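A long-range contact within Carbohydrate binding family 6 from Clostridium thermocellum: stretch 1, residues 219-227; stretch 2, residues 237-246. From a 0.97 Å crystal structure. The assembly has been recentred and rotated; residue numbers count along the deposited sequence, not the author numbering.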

# COMPACT_ATOMS: atom_id res chain seq x y z
N ASN A 219 -0.96 -11.62 -16.85
CA ASN A 219 -1.51 -12.46 -17.90
C ASN A 219 -2.84 -11.98 -18.43
O ASN A 219 -3.78 -12.76 -18.58
CB ASN A 219 -1.60 -13.93 -17.44
CG ASN A 219 -1.68 -14.91 -18.58
OD1 ASN A 219 -1.16 -14.67 -19.68
ND2 ASN A 219 -2.34 -16.04 -18.34
N GLY A 220 -2.92 -10.69 -18.70
CA GLY A 220 -4.13 -10.11 -19.32
C GLY A 220 -5.26 -9.77 -18.43
O GLY A 220 -6.31 -9.31 -18.92
N LYS A 221 -5.11 -9.96 -17.13
CA LYS A 221 -6.13 -9.67 -16.17
C LYS A 221 -5.68 -8.59 -15.22
O LYS A 221 -4.50 -8.55 -14.80
CB LYS A 221 -6.55 -10.93 -15.37
CG LYS A 221 -7.27 -11.98 -16.15
CD LYS A 221 -8.72 -11.62 -16.49
CE LYS A 221 -9.45 -12.78 -17.15
NZ LYS A 221 -10.86 -12.44 -17.47
N TYR A 222 -6.62 -7.73 -14.83
CA TYR A 222 -6.44 -6.71 -13.82
C TYR A 222 -6.98 -7.24 -12.50
O TYR A 222 -8.07 -7.82 -12.46
CB TYR A 222 -7.20 -5.44 -14.21
CG TYR A 222 -6.68 -4.81 -15.47
CD1 TYR A 222 -7.20 -5.20 -16.74
CD2 TYR A 222 -5.70 -3.82 -15.44
CE1 TYR A 222 -6.73 -4.61 -17.87
CE2 TYR A 222 -5.27 -3.22 -16.63
CZ TYR A 222 -5.81 -3.59 -17.85
OH TYR A 222 -5.42 -3.02 -19.02
N TYR A 223 -6.20 -7.05 -11.42
CA TYR A 223 -6.54 -7.53 -10.10
C TYR A 223 -6.69 -6.34 -9.18
O TYR A 223 -5.70 -5.66 -8.88
CB TYR A 223 -5.41 -8.44 -9.56
CG TYR A 223 -5.24 -9.73 -10.34
CD1 TYR A 223 -4.56 -9.73 -11.56
CD2 TYR A 223 -5.71 -10.92 -9.85
CE1 TYR A 223 -4.41 -10.91 -12.30
CE2 TYR A 223 -5.55 -12.13 -10.56
CZ TYR A 223 -4.92 -12.09 -11.77
OH TYR A 223 -4.73 -13.24 -12.53
N PHE A 224 -7.92 -6.05 -8.74
CA PHE A 224 -8.17 -5.02 -7.76
C PHE A 224 -8.26 -5.71 -6.40
O PHE A 224 -9.17 -6.49 -6.15
CB PHE A 224 -9.47 -4.26 -8.04
CG PHE A 224 -9.72 -3.20 -7.01
CD1 PHE A 224 -9.16 -1.93 -7.19
CD2 PHE A 224 -10.45 -3.43 -5.88
CE1 PHE A 224 -9.36 -0.95 -6.23
CE2 PHE A 224 -10.62 -2.44 -4.92
CZ PHE A 224 -10.06 -1.20 -5.11
N SER A 225 -7.26 -5.45 -5.56
CA SER A 225 -7.21 -6.05 -4.21
C SER A 225 -7.33 -4.95 -3.16
O SER A 225 -7.07 -3.77 -3.45
CB SER A 225 -5.99 -6.92 -4.04
OG SER A 225 -4.78 -6.21 -4.24
N TYR A 226 -7.76 -5.32 -1.97
CA TYR A 226 -8.14 -4.32 -0.99
C TYR A 226 -8.31 -4.96 0.36
O TYR A 226 -8.45 -6.21 0.47
CB TYR A 226 -9.44 -3.62 -1.40
CG TYR A 226 -10.64 -4.53 -1.52
CD1 TYR A 226 -10.85 -5.30 -2.66
CD2 TYR A 226 -11.56 -4.64 -0.50
CE1 TYR A 226 -11.96 -6.12 -2.78
CE2 TYR A 226 -12.69 -5.45 -0.60
CZ TYR A 226 -12.89 -6.19 -1.75
OH TYR A 226 -14.03 -6.97 -1.93
N ALA A 227 -8.35 -4.15 1.41
CA ALA A 227 -8.73 -4.60 2.73
C ALA A 227 -10.23 -4.41 2.92
O ALA A 227 -10.77 -3.32 2.67
CB ALA A 227 -7.96 -3.85 3.80
N ILE A 237 -7.71 -9.34 3.23
CA ILE A 237 -7.32 -8.85 1.91
C ILE A 237 -8.09 -9.67 0.89
O ILE A 237 -7.93 -10.90 0.83
CB ILE A 237 -5.81 -8.94 1.67
CG1 ILE A 237 -5.00 -8.29 2.77
CG2 ILE A 237 -5.49 -8.36 0.29
CD1 ILE A 237 -5.35 -6.83 3.09
N GLU A 238 -8.95 -8.99 0.15
CA GLU A 238 -9.85 -9.62 -0.81
C GLU A 238 -9.62 -9.01 -2.17
O GLU A 238 -8.83 -8.07 -2.32
CB GLU A 238 -11.29 -9.52 -0.34
CG GLU A 238 -11.41 -9.95 1.14
CD GLU A 238 -12.81 -10.19 1.67
OE1 GLU A 238 -13.68 -10.67 0.90
OE2 GLU A 238 -13.03 -9.97 2.85
N TYR A 239 -10.24 -9.58 -3.22
CA TYR A 239 -9.93 -9.09 -4.55
C TYR A 239 -11.02 -9.40 -5.56
O TYR A 239 -11.88 -10.27 -5.37
CB TYR A 239 -8.57 -9.61 -5.06
CG TYR A 239 -8.57 -11.04 -5.56
CD1 TYR A 239 -8.84 -12.11 -4.69
CD2 TYR A 239 -8.33 -11.34 -6.88
CE1 TYR A 239 -8.86 -13.40 -5.15
CE2 TYR A 239 -8.35 -12.65 -7.36
CZ TYR A 239 -8.58 -13.68 -6.46
OH TYR A 239 -8.65 -14.96 -6.97
N MET A 240 -10.90 -8.65 -6.66
CA MET A 240 -11.72 -8.77 -7.85
C MET A 240 -10.83 -8.86 -9.07
O MET A 240 -9.69 -8.37 -9.04
CB MET A 240 -12.64 -7.58 -8.02
CG MET A 240 -13.43 -7.16 -6.80
SD MET A 240 -14.64 -5.86 -7.13
CE MET A 240 -13.67 -4.52 -7.60
N MET A 241 -11.35 -9.39 -10.17
CA MET A 241 -10.63 -9.46 -11.44
C MET A 241 -11.46 -8.86 -12.55
O MET A 241 -12.71 -8.94 -12.53
CB MET A 241 -10.31 -10.91 -11.82
CG MET A 241 -9.25 -11.53 -10.92
SD MET A 241 -9.04 -13.31 -11.14
CE MET A 241 -8.30 -13.33 -12.75
N SER A 242 -10.77 -8.33 -13.57
CA SER A 242 -11.43 -7.77 -14.75
C SER A 242 -10.54 -7.90 -15.95
O SER A 242 -9.31 -7.99 -15.83
CB SER A 242 -11.73 -6.30 -14.53
OG SER A 242 -12.43 -5.79 -15.68
N ASP A 243 -11.13 -7.81 -17.14
CA ASP A 243 -10.41 -7.59 -18.39
C ASP A 243 -10.05 -6.13 -18.62
O ASP A 243 -9.31 -5.84 -19.59
CB ASP A 243 -11.24 -8.10 -19.57
CG ASP A 243 -11.46 -9.56 -19.56
OD1 ASP A 243 -10.58 -10.29 -19.14
OD2 ASP A 243 -12.49 -10.01 -20.10
N LYS A 244 -10.54 -5.22 -17.79
CA LYS A 244 -10.37 -3.77 -17.96
C LYS A 244 -9.86 -3.18 -16.64
O LYS A 244 -10.09 -3.73 -15.58
CB LYS A 244 -11.71 -3.12 -18.34
CG LYS A 244 -12.31 -3.61 -19.66
CD LYS A 244 -13.73 -3.13 -19.90
CE LYS A 244 -14.78 -3.71 -18.96
NZ LYS A 244 -16.06 -3.01 -19.10
N PRO A 245 -9.24 -1.98 -16.68
CA PRO A 245 -8.60 -1.45 -15.46
C PRO A 245 -9.54 -0.79 -14.50
O PRO A 245 -9.20 -0.68 -13.30
CB PRO A 245 -7.59 -0.43 -15.99
CG PRO A 245 -8.12 -0.05 -17.34
CD PRO A 245 -8.73 -1.31 -17.89
N THR A 246 -10.71 -0.29 -14.95
CA THR A 246 -11.54 0.54 -14.09
C THR A 246 -13.02 0.14 -14.06
O THR A 246 -13.78 0.76 -13.33
CB THR A 246 -11.44 2.01 -14.48
OG1 THR A 246 -12.03 2.19 -15.77
CG2 THR A 246 -10.02 2.53 -14.45
O HOH W 1 -7.11 -7.30 -20.59
O HOH W 2 -8.15 -10.89 -20.30

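Two neighbouring antiparallel strands illustrate how a β-sheet divides its work between a regular backbone ladder and side chains that differ from place to place. Strands 221-227 and 237-242 run at 155° to one another, and 859 Å² of surface, both sides summed, is buried between the two stretches. Y222 is covered most by the other stretch; the paired strand residues are all buried, while K221 at the strand's start is partly exposed and D243, in the loop after the second strand, is exposed.

Every second residue of each strand turns its amide and carbonyl toward the partner, giving three doubly bonded pairs. Y222 N donates to S242 O (2.9 Å) and S242 N to Y222 O (3.0 Å); F224 N donates to M240 O (2.9 Å) and M240 N to F224 O (2.8 Å); Y226 N donates to E238 O (3.0 Å) and E238 N to Y226 O (2.8 Å). Between these rungs lie the non-hydrogen-bonded pairs, where CA-H groups approach the same carbonyls: Y239 CA is 3.1 Å from F224 O. The shortest CA-CA distance among the pairs is between S225 CA and Y239 CA, 4.1 Å.

Alternation sends paired side chains to the same face, where several of them pack against each other. One face carries Y222, F224, Y226, E238, M240 and S242. Here the flexible M240 side chain brings its CE within 3.8 Å of F224 CD2, while E238 CB lies over a face of the Y226 ring, 4.0 Å from Y226 CZ; the aliphatic part of a glutamate can thus pack on an aromatic ring. The other face carries Y223, S225, A227, I237, Y239 and M241. M241 SD sits 4.6 Å from the centroid of the Y223 ring in an oblique sulfur-aromatic contact. Farther along, A227 CB meets I237 CD1 at 4.0 Å.

Past the end of the second strand, the chain folds over Y222. P245 CD stands 4.0 Å from the centroid of the Y222 ring, over its face, in a CH-pi contact to which the flat-sided proline is well suited. S242 OG accepts a hydrogen bond from K244 N (2.9 Å).

Charge and water close the exposed end. The CB atoms of K221 and D243 do not point at the opposite stretch, yet their side-chain ends converge in a salt bridge, K221 NZ to D243 OD1, at 2.7 Å. Two waters extend the link: one donates to G220 O and D243 O, the other to G220 O and D243 OD1. G220 has a positive phi, which favours glycine.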